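Local coordinates for protein PTS-dependent dihydroxyacetone kinase, ADP-binding subunit DhaL (PDB 3CR3) that binds ADP with magnesium, takes a phosphoryl group from DhaM to form ATP and passes it to dihydroxyacetone held on DhaK, at residues K147-S152 against G176-A181; V125-A130 against D143-V148; A23-L28 against G35-N40. All coordinates share one frame; numbering follows the deposited sequence.

Interaction 1 (K147-S152 against G176-A181); sequences KVVKAS and GTQSSA. With ADP (adenosine-5'-diphosphate), chain G.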
loop_
_atom_site.group_PDB
_atom_site.type_symbol
_atom_site.label_atom_id
_atom_site.label_comp_id
_atom_site.label_asym_id
_atom_site.label_seq_id
_atom_site.Cartn_x
_atom_site.Cartn_y
_atom_site.Cartn_z
ATOM N N LYS A 147 34.237 -17.398 8.530
ATOM C CA LYS A 147 34.040 -16.747 9.827
ATOM C C LYS A 147 32.985 -15.630 9.747
ATOM O O LYS A 147 32.093 -15.564 10.586
ATOM C CB LYS A 147 35.387 -16.216 10.362
ATOM C CG LYS A 147 35.324 -15.497 11.697
ATOM C CD LYS A 147 36.718 -15.030 12.193
ATOM C CE LYS A 147 37.130 -13.656 11.617
ATOM N NZ LYS A 147 38.631 -13.449 11.599
ATOM N N VAL A 148 33.100 -14.753 8.749
ATOM C CA VAL A 148 32.138 -13.655 8.561
ATOM C C VAL A 148 30.723 -14.156 8.250
ATOM O O VAL A 148 29.737 -13.604 8.751
ATOM C CB VAL A 148 32.612 -12.652 7.474
ATOM C CG1 VAL A 148 31.595 -11.489 7.304
ATOM C CG2 VAL A 148 33.983 -12.104 7.834
ATOM N N VAL A 149 30.630 -15.195 7.421
ATOM C CA VAL A 149 29.347 -15.813 7.098
ATOM C C VAL A 149 28.646 -16.334 8.363
ATOM O O VAL A 149 27.466 -16.067 8.592
ATOM C CB VAL A 149 29.528 -16.988 6.090
ATOM C CG1 VAL A 149 28.212 -17.772 5.906
ATOM C CG2 VAL A 149 30.063 -16.473 4.761
ATOM N N LYS A 150 29.381 -17.070 9.187
ATOM C CA LYS A 150 28.815 -17.594 10.423
ATOM C C LYS A 150 28.437 -16.462 11.371
ATOM O O LYS A 150 27.403 -16.528 12.032
ATOM C CB LYS A 150 29.790 -18.550 11.114
ATOM C CG LYS A 150 29.824 -19.933 10.522
ATOM C CD LYS A 150 30.610 -20.867 11.409
ATOM C CE LYS A 150 30.594 -22.290 10.860
ATOM N NZ LYS A 150 29.294 -22.993 11.142
ATOM N N ALA A 151 29.278 -15.431 11.418
ATOM C CA ALA A 151 29.049 -14.271 12.281
ATOM C C ALA A 151 27.802 -13.501 11.882
ATOM O O ALA A 151 27.196 -12.818 12.725
ATOM C CB ALA A 151 30.279 -13.343 12.294
ATOM N N SER A 152 27.396 -13.620 10.613
ATOM C CA SER A 152 26.192 -12.927 10.165
ATOM C C SER A 152 24.955 -13.361 10.930
ATOM O O SER A 152 24.018 -12.581 11.087
ATOM C CB SER A 152 25.979 -13.036 8.642
ATOM O OG SER A 152 25.355 -14.256 8.279
ATOM N N GLY A 176 22.820 -13.105 1.108
ATOM C CA GLY A 176 23.745 -12.284 0.344
ATOM C C GLY A 176 25.179 -12.376 0.849
ATOM O O GLY A 176 26.119 -12.338 0.055
ATOM N N THR A 177 25.347 -12.450 2.177
ATOM C CA THR A 177 26.663 -12.627 2.787
ATOM C C THR A 177 27.288 -13.939 2.303
ATOM O O THR A 177 28.467 -13.975 1.958
ATOM C CB THR A 177 26.590 -12.558 4.325
ATOM O OG1 THR A 177 26.058 -11.285 4.720
ATOM C CG2 THR A 177 27.977 -12.722 4.967
ATOM N N GLN A 178 26.488 -15.004 2.278
ATOM C CA GLN A 178 26.936 -16.298 1.779
ATOM C C GLN A 178 27.269 -16.268 0.289
ATOM O O GLN A 178 28.291 -16.813 -0.131
ATOM C CB GLN A 178 25.891 -17.399 2.041
ATOM C CG GLN A 178 26.315 -18.790 1.580
ATOM C CD GLN A 178 27.540 -19.313 2.282
ATOM O OE1 GLN A 178 28.675 -19.121 1.825
ATOM N NE2 GLN A 178 27.330 -19.968 3.410
ATOM N N SER A 179 26.407 -15.665 -0.515
ATOM C CA SER A 179 26.711 -15.623 -1.940
ATOM C C SER A 179 27.981 -14.770 -2.148
ATOM O O SER A 179 28.825 -15.113 -2.942
ATOM C CB SER A 179 25.504 -15.142 -2.765
ATOM O OG SER A 179 25.146 -13.812 -2.399
ATOM N N SER A 180 28.158 -13.706 -1.372
ATOM C CA SER A 180 29.409 -12.934 -1.472
ATOM C C SER A 180 30.659 -13.708 -1.045
ATOM O O SER A 180 31.737 -13.473 -1.586
ATOM C CB SER A 180 29.327 -11.583 -0.756
ATOM O OG SER A 180 28.507 -10.668 -1.469
ATOM N N ALA A 181 30.512 -14.628 -0.094
ATOM C CA ALA A 181 31.614 -15.506 0.316
ATOM C C ALA A 181 32.083 -16.391 -0.848
ATOM O O ALA A 181 33.297 -16.528 -1.095
ATOM C CB ALA A 181 31.213 -16.371 1.541
HETATM P PB ADP G . 15.377 -9.782 -2.157
HETATM O O1B ADP G . 14.566 -11.015 -2.397
HETATM O O2B ADP G . 14.878 -8.597 -2.910
HETATM O O3B ADP G . 15.633 -9.497 -0.676
HETATM P PA ADP G . 17.701 -11.450 -2.659
HETATM O O1A ADP G . 16.991 -12.472 -1.838
HETATM O O2A ADP G . 18.162 -11.890 -4.029
HETATM O O3A ADP G . 16.832 -10.087 -2.805
HETATM O "O5'" ADP G . 18.983 -10.897 -1.847
HETATM C "C5'" ADP G . 18.924 -10.716 -0.429
HETATM C "C4'" ADP G . 20.267 -10.175 0.014
HETATM O "O4'" ADP G . 20.491 -8.847 -0.478
HETATM C "C3'" ADP G . 20.394 -10.066 1.523
HETATM O "O3'" ADP G . 20.830 -11.322 2.045
HETATM C "C2'" ADP G . 21.419 -8.951 1.719
HETATM O "O2'" ADP G . 22.759 -9.436 1.818
HETATM C "C1'" ADP G . 21.345 -8.152 0.425
HETATM N N9 ADP G . 20.736 -6.835 0.687
HETATM C C8 ADP G . 19.407 -6.610 0.769
HETATM N N7 ADP G . 19.169 -5.313 1.015
HETATM C C5 ADP G . 20.364 -4.699 1.103
HETATM C C6 ADP G . 20.824 -3.322 1.356
HETATM N N6 ADP G . 19.911 -2.350 1.544
HETATM N N1 ADP G . 22.156 -3.086 1.365
HETATM C C2 ADP G . 23.064 -4.059 1.153
HETATM N N3 ADP G . 22.715 -5.326 0.925
HETATM C C4 ADP G . 21.404 -5.700 0.894
#
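With chi1 at 172°, Val149 sets CG1 anti to its backbone N and CG2 anti to its carbonyl carbon, and the two methyls reach different residues of 176-181. Gln178 starts out anti to its own N but bends at chi2 (62°), a turn that brings CD back toward Val149; the two side chains cross obliquely, and Gln178 NE2 lies 3.4 Å from Val149 CG1. Val149 CG2 presses on Ala181 CB at 3.4 Å, tighter than usual for two methyl carbons. These contacts join the C-terminal turns of helix 142-151 to the first turns of helix 175-191, antiparallel neighbours in the all-helical DhaL fold, with segment axes 9.3 Å apart at 173°. Thr177 CG2 lies in the interface, 4.0 Å from Val149 CA and 4.2 Å from Ser152 CB, while OG1 is hydrogen-bonded to Asp174, an ADP-binding residue. Ser152 OG turns back to Val149 O at 2.8 Å, a carbonyl that also accepts from Ser152 N, and is hydrogen-bonded to Asp174 N as well. On the nucleotide side, Gly176 N donates to ADP O3' at 2.8 Å, using an N-H at the start of helix 175-191 to hold the ribose.

Interaction 2 (V125-A130 against D143-V148); sequences VDIWSA and DNLEKV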
loop_
_atom_site.group_PDB
_atom_site.type_symbol
_atom_site.label_atom_id
_atom_site.label_comp_id
_atom_site.label_asym_id
_atom_site.label_seq_id
_atom_site.Cartn_x
_atom_site.Cartn_y
_atom_site.Cartn_z
ATOM N N VAL A 125 27.447 -6.267 2.558
ATOM C CA VAL A 125 28.366 -5.182 2.945
ATOM C C VAL A 125 29.364 -5.643 4.026
ATOM O O VAL A 125 30.542 -5.279 4.004
ATOM C CB VAL A 125 27.567 -3.927 3.426
ATOM C CG1 VAL A 125 28.457 -2.933 4.164
ATOM C CG2 VAL A 125 26.883 -3.234 2.243
ATOM N N ASP A 126 28.892 -6.485 4.939
ATOM C CA ASP A 126 29.724 -6.953 6.055
ATOM C C ASP A 126 30.911 -7.774 5.570
ATOM O O ASP A 126 32.020 -7.620 6.065
ATOM C CB ASP A 126 28.888 -7.771 7.033
ATOM C CG ASP A 126 27.683 -7.024 7.526
ATOM O OD1 ASP A 126 27.689 -5.773 7.484
ATOM O OD2 ASP A 126 26.717 -7.686 7.947
ATOM N N ILE A 127 30.684 -8.633 4.577
ATOM C CA ILE A 127 31.754 -9.473 4.100
ATOM C C ILE A 127 32.632 -8.736 3.079
ATOM O O ILE A 127 33.850 -8.958 3.045
ATOM C CB ILE A 127 31.249 -10.880 3.620
ATOM C CG1 ILE A 127 32.421 -11.858 3.434
ATOM C CG2 ILE A 127 30.413 -10.760 2.367
ATOM C CD1 ILE A 127 32.031 -13.342 3.530
ATOM N N TRP A 128 32.030 -7.850 2.277
ATOM C CA TRP A 128 32.805 -7.030 1.343
ATOM C C TRP A 128 33.823 -6.214 2.133
ATOM O O TRP A 128 35.000 -6.161 1.769
ATOM C CB TRP A 128 31.897 -6.125 0.480
ATOM C CG TRP A 128 31.310 -6.826 -0.725
ATOM C CD1 TRP A 128 30.265 -7.720 -0.740
ATOM C CD2 TRP A 128 31.727 -6.682 -2.090
ATOM N NE1 TRP A 128 30.029 -8.162 -2.037
ATOM C CE2 TRP A 128 30.915 -7.541 -2.877
ATOM C CE3 TRP A 128 32.723 -5.934 -2.722
ATOM C CZ2 TRP A 128 31.058 -7.641 -4.267
ATOM C CZ3 TRP A 128 32.880 -6.060 -4.093
ATOM C CH2 TRP A 128 32.047 -6.903 -4.849
ATOM N N SER A 129 33.371 -5.628 3.242
ATOM C CA SER A 129 34.234 -4.826 4.121
ATOM C C SER A 129 35.297 -5.662 4.810
ATOM O O SER A 129 36.475 -5.287 4.817
ATOM C CB SER A 129 33.405 -4.100 5.177
ATOM O OG SER A 129 34.244 -3.313 6.012
ATOM N N ALA A 130 34.884 -6.786 5.399
ATOM C CA ALA A 130 35.826 -7.690 6.084
ATOM C C ALA A 130 36.885 -8.232 5.123
ATOM O O ALA A 130 38.066 -8.345 5.472
ATOM C CB ALA A 130 35.065 -8.845 6.785
ATOM N N ASP A 143 39.008 -19.384 5.215
ATOM C CA ASP A 143 38.678 -19.505 6.635
ATOM C C ASP A 143 38.084 -18.198 7.169
ATOM O O ASP A 143 37.068 -18.218 7.851
ATOM C CB ASP A 143 39.922 -19.878 7.468
ATOM C CG ASP A 143 40.174 -21.383 7.542
ATOM O OD1 ASP A 143 39.367 -22.172 7.003
ATOM O OD2 ASP A 143 41.199 -21.776 8.160
ATOM N N ASN A 144 38.743 -17.075 6.882
ATOM C CA ASN A 144 38.262 -15.765 7.332
ATOM C C ASN A 144 36.932 -15.378 6.706
ATOM O O ASN A 144 36.090 -14.778 7.364
ATOM C CB ASN A 144 39.324 -14.676 7.129
ATOM C CG ASN A 144 40.471 -14.778 8.134
ATOM O OD1 ASN A 144 40.507 -15.690 8.965
ATOM N ND2 ASN A 144 41.420 -13.845 8.055
ATOM N N LEU A 145 36.731 -15.749 5.444
ATOM C CA LEU A 145 35.429 -15.575 4.788
ATOM C C LEU A 145 34.302 -16.339 5.510
ATOM O O LEU A 145 33.257 -15.757 5.849
ATOM C CB LEU A 145 35.503 -15.981 3.305
ATOM C CG LEU A 145 36.279 -15.004 2.404
ATOM C CD1 LEU A 145 36.452 -15.579 0.996
ATOM C CD2 LEU A 145 35.575 -13.647 2.344
ATOM N N GLU A 146 34.531 -17.634 5.753
ATOM C CA GLU A 146 33.556 -18.472 6.444
ATOM C C GLU A 146 33.230 -17.940 7.848
ATOM O O GLU A 146 32.085 -18.003 8.286
ATOM C CB GLU A 146 34.026 -19.930 6.476
ATOM C CG GLU A 146 33.085 -20.905 7.197
ATOM C CD GLU A 146 31.676 -20.937 6.599
ATOM O OE1 GLU A 146 31.488 -20.493 5.433
ATOM O OE2 GLU A 146 30.759 -21.414 7.299
ATOM N N LYS A 147 34.237 -17.398 8.530
ATOM C CA LYS A 147 34.040 -16.747 9.827
ATOM C C LYS A 147 32.985 -15.630 9.747
ATOM O O LYS A 147 32.093 -15.564 10.586
ATOM C CB LYS A 147 35.387 -16.216 10.362
ATOM C CG LYS A 147 35.324 -15.497 11.697
ATOM C CD LYS A 147 36.718 -15.030 12.193
ATOM C CE LYS A 147 37.130 -13.656 11.617
ATOM N NZ LYS A 147 38.631 -13.449 11.599
ATOM N N VAL A 148 33.100 -14.753 8.749
ATOM C CA VAL A 148 32.138 -13.655 8.561
ATOM C C VAL A 148 30.723 -14.156 8.250
ATOM O O VAL A 148 29.737 -13.604 8.751
ATOM C CB VAL A 148 32.612 -12.652 7.474
ATOM C CG1 VAL A 148 31.595 -11.489 7.304
ATOM C CG2 VAL A 148 33.983 -12.104 7.834
#
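Ile127 and Val148, with CA atoms 6.1 Å apart, mark the nearest backbone approach of two antiparallel helical segments whose axes pass 10.0 Å from each other at 151°. The CB of Val148 is directed at the partner helix, and its branches are divided between residues one turn apart: CG1 lies 3.7 Å from Ile127 CB, and CG2 meets Ala130 CB at 3.6 Å. Its chi1 of -179° puts CG1 anti to the backbone N, on the side where Ile127 stands. Ile127, its CG1 anti to the backbone N, slants across the base of Val148 with CG1 and CD1 near Val148 CB, and CD1 goes on to Leu145. There CD1 comes within 3.7 Å of Leu145 CD2 and 3.6 Å of Leu145 O; the Ile127 and Leu145 side chains cross at about a right angle. Helices 125-136 and 142-151 follow each other in the chain and form a helical hairpin. Ile127 also touches Ser180 and Ala181 of helix 175-191, and Leu145 touches Phe184 there, which places a third helix against the pair. The carboxylate of Asp126 turns to the preceding loop, where OD1 accepts from Gly120 N. The contact between the two segments contains no hydrogen bond and rests on burial of apolar surface and the fit of methyl groups.

Interaction 3 (A23-L28 against G35-N40); sequences AYLSEL and GDHGAN. With MG (magnesium ion), chain E; MG (magnesium ion), chain F; ADP (adenosine-5'-diphosphate), chain G.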
loop_
_atom_site.group_PDB
_atom_site.type_symbol
_atom_site.label_atom_id
_atom_site.label_comp_id
_atom_site.label_asym_id
_atom_site.label_seq_id
_atom_site.Cartn_x
_atom_site.Cartn_y
_atom_site.Cartn_z
ATOM N N ALA A 23 19.918 -24.079 -3.847
ATOM C CA ALA A 23 18.885 -24.446 -2.875
ATOM C C ALA A 23 19.268 -23.907 -1.498
ATOM O O ALA A 23 18.424 -23.385 -0.791
ATOM C CB ALA A 23 18.688 -25.967 -2.825
ATOM N N TYR A 24 20.542 -24.032 -1.129
ATOM C CA TYR A 24 21.006 -23.569 0.189
ATOM C C TYR A 24 20.841 -22.050 0.364
ATOM O O TYR A 24 20.342 -21.587 1.392
ATOM C CB TYR A 24 22.445 -24.027 0.473
ATOM C CG TYR A 24 22.976 -23.579 1.826
ATOM C CD1 TYR A 24 22.401 -24.042 3.006
ATOM C CD2 TYR A 24 24.036 -22.687 1.919
ATOM C CE1 TYR A 24 22.877 -23.632 4.259
ATOM C CE2 TYR A 24 24.527 -22.265 3.173
ATOM C CZ TYR A 24 23.931 -22.737 4.334
ATOM O OH TYR A 24 24.402 -22.341 5.561
ATOM N N LEU A 25 21.205 -21.282 -0.660
ATOM C CA LEU A 25 21.023 -19.832 -0.614
ATOM C C LEU A 25 19.573 -19.384 -0.481
ATOM O O LEU A 25 19.278 -18.443 0.245
ATOM C CB LEU A 25 21.668 -19.172 -1.834
ATOM C CG LEU A 25 23.184 -19.283 -1.889
ATOM C CD1 LEU A 25 23.633 -18.895 -3.258
ATOM C CD2 LEU A 25 23.790 -18.344 -0.827
ATOM N N SER A 26 18.669 -20.042 -1.203
ATOM C CA SER A 26 17.245 -19.758 -1.072
ATOM C C SER A 26 16.719 -20.201 0.306
ATOM O O SER A 26 15.804 -19.598 0.850
ATOM C CB SER A 26 16.473 -20.461 -2.187
ATOM O OG SER A 26 16.852 -19.949 -3.446
ATOM N N GLU A 27 17.308 -21.261 0.851
ATOM C CA GLU A 27 16.972 -21.756 2.186
ATOM C C GLU A 27 17.330 -20.715 3.239
ATOM O O GLU A 27 16.534 -20.412 4.105
ATOM C CB GLU A 27 17.715 -23.057 2.469
ATOM C CG GLU A 27 17.347 -23.706 3.761
ATOM C CD GLU A 27 18.194 -24.915 4.025
ATOM O OE1 GLU A 27 18.017 -25.933 3.311
ATOM O OE2 GLU A 27 19.041 -24.848 4.938
ATOM N N LEU A 28 18.531 -20.164 3.132
ATOM C CA LEU A 28 18.932 -19.041 3.945
ATOM C C LEU A 28 17.992 -17.838 3.814
ATOM O O LEU A 28 17.803 -17.115 4.775
ATOM C CB LEU A 28 20.373 -18.640 3.618
ATOM C CG LEU A 28 21.495 -19.636 3.960
ATOM C CD1 LEU A 28 22.813 -18.975 3.679
ATOM C CD2 LEU A 28 21.452 -20.104 5.419
ATOM N N GLY A 35 12.750 -16.411 0.199
ATOM C CA GLY A 35 13.172 -17.736 -0.257
ATOM C C GLY A 35 13.564 -17.859 -1.725
ATOM O O GLY A 35 13.294 -18.892 -2.356
ATOM N N ASP A 36 14.210 -16.817 -2.257
ATOM C CA ASP A 36 14.555 -16.747 -3.681
ATOM C C ASP A 36 16.016 -16.367 -3.993
ATOM O O ASP A 36 16.383 -16.316 -5.167
ATOM C CB ASP A 36 13.621 -15.756 -4.396
ATOM C CG ASP A 36 13.958 -14.307 -4.095
ATOM O OD1 ASP A 36 14.829 -14.030 -3.243
ATOM O OD2 ASP A 36 13.345 -13.408 -4.694
ATOM N N HIS A 37 16.853 -16.087 -2.989
ATOM C CA HIS A 37 18.199 -15.585 -3.310
ATOM C C HIS A 37 19.013 -16.519 -4.209
ATOM O O HIS A 37 19.634 -16.058 -5.157
ATOM C CB HIS A 37 19.027 -15.191 -2.072
ATOM C CG HIS A 37 20.359 -14.585 -2.415
ATOM N ND1 HIS A 37 20.484 -13.422 -3.144
ATOM C CD2 HIS A 37 21.624 -14.986 -2.140
ATOM C CE1 HIS A 37 21.765 -13.120 -3.284
ATOM N NE2 HIS A 37 22.476 -14.061 -2.691
ATOM N N GLY A 38 19.022 -17.814 -3.884
ATOM C CA GLY A 38 19.709 -18.823 -4.681
ATOM C C GLY A 38 19.209 -18.911 -6.110
ATOM O O GLY A 38 20.011 -18.909 -7.047
ATOM N N ALA A 39 17.888 -18.998 -6.268
ATOM C CA ALA A 39 17.217 -18.928 -7.575
ATOM C C ALA A 39 17.614 -17.670 -8.365
ATOM O O ALA A 39 17.964 -17.769 -9.541
ATOM C CB ALA A 39 15.716 -18.954 -7.376
ATOM N N ASN A 40 17.552 -16.506 -7.700
ATOM C CA ASN A 40 17.924 -15.195 -8.252
ATOM C C ASN A 40 19.348 -15.194 -8.815
ATOM O O ASN A 40 19.579 -14.822 -9.973
ATOM C CB ASN A 40 17.850 -14.112 -7.153
ATOM C CG ASN A 40 16.429 -13.578 -6.899
ATOM O OD1 ASN A 40 15.489 -13.855 -7.642
ATOM N ND2 ASN A 40 16.289 -12.773 -5.842
HETATM MG MG MG E . 15.002 -12.944 -1.712
HETATM MG MG MG F . 12.776 -11.145 -4.094
HETATM P PB ADP G . 15.377 -9.782 -2.157
HETATM O O1B ADP G . 14.566 -11.015 -2.397
HETATM O O2B ADP G . 14.878 -8.597 -2.910
HETATM O O3B ADP G . 15.633 -9.497 -0.676
HETATM P PA ADP G . 17.701 -11.450 -2.659
HETATM O O1A ADP G . 16.991 -12.472 -1.838
HETATM O O2A ADP G . 18.162 -11.890 -4.029
HETATM O O3A ADP G . 16.832 -10.087 -2.805
HETATM O "O5'" ADP G . 18.983 -10.897 -1.847
HETATM C "C5'" ADP G . 18.924 -10.716 -0.429
HETATM C "C4'" ADP G . 20.267 -10.175 0.014
HETATM O "O4'" ADP G . 20.491 -8.847 -0.478
HETATM C "C3'" ADP G . 20.394 -10.066 1.523
HETATM O "O3'" ADP G . 20.830 -11.322 2.045
HETATM C "C2'" ADP G . 21.419 -8.951 1.719
HETATM O "O2'" ADP G . 22.759 -9.436 1.818
HETATM C "C1'" ADP G . 21.345 -8.152 0.425
HETATM N N9 ADP G . 20.736 -6.835 0.687
HETATM C C8 ADP G . 19.407 -6.610 0.769
HETATM N N7 ADP G . 19.169 -5.313 1.015
HETATM C C5 ADP G . 20.364 -4.699 1.103
HETATM C C6 ADP G . 20.824 -3.322 1.356
HETATM N N6 ADP G . 19.911 -2.350 1.544
HETATM N N1 ADP G . 22.156 -3.086 1.365
HETATM C C2 ADP G . 23.064 -4.059 1.153
HETATM N N3 ADP G . 22.715 -5.326 0.925
HETATM C C4 ADP G . 21.404 -5.700 0.894
HETATM O O HOH W 1 14.951 -11.851 0.374
HETATM O O HOH W 2 12.707 -8.792 -3.961
#
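Ser26 OG accepts the N-H of Ala39 at 3.2 Å (154°) and is also linked by a weak hydrogen bond to Lys22 O, one turn back in its own helix. Its chi1 of -64° places OG anti to the carbonyl carbon, where it faces the first turn of helix 37-54. Gly38 has no side chain to intervene, and its CA comes within 4.4 Å of Leu25 CA; Leu25 CB rests on Gly38 CA at 3.5 Å, a tight contact. At the loop, Gly35 CA offers a C-H to Ser26 O at 3.4 Å. The two helices and the short loop between them supply the protein's metal ligands and part of the ADP pocket. His37 ND1 donates almost straight to ADP O2A at 2.9 Å (174°), the oxygen lying in the ring plane, and Asn40 ND2 reaches the same oxygen at 2.8 Å. The other ring nitrogen, NE2, is hydrogen-bonded to Ser179 OG, a second-shell contact that helps to fix the ring's rotation. Asp36, just before the helix, leaves it uncapped by its side chain: OD1 binds the magnesium of chain E at 1.9 Å and OD2 that of chain F at 2.4 Å. ADP O1B bridges the same two ions; Asp29 and Asp34 also bind the chain E ion, and Asp34 the chain F ion. The ions probably offset much of the negative charge and, with His37 and Asn40, hold the diphosphate in a defined position, consistent with phosphoryl transfer.

In the fold
Along the chain interaction 3 comes first, with helices 22-28 and 37-54 at the phosphate end of ADP. Interactions 2 and 1 follow and share helix 142-151: residues 143-148 pack on helix 125-136, and 147-152 on helix 175-191. Their centres lie about 6 Å apart, and the two contacts touch where helix 175-191 meets helix 125-136, with a probable hydrogen bond between Ser180 OG and Trp128 NE1, giving a continuous three-helix cluster. The centre of interaction 3 is about 14 Å from that of interaction 1 and about 19 Å from that of interaction 2. Helix 175-191 spans the gap to it, with Gln178 packing on Leu25. ADP touches interactions 1 and 3, so the cluster and the metal site meet at the nucleotide.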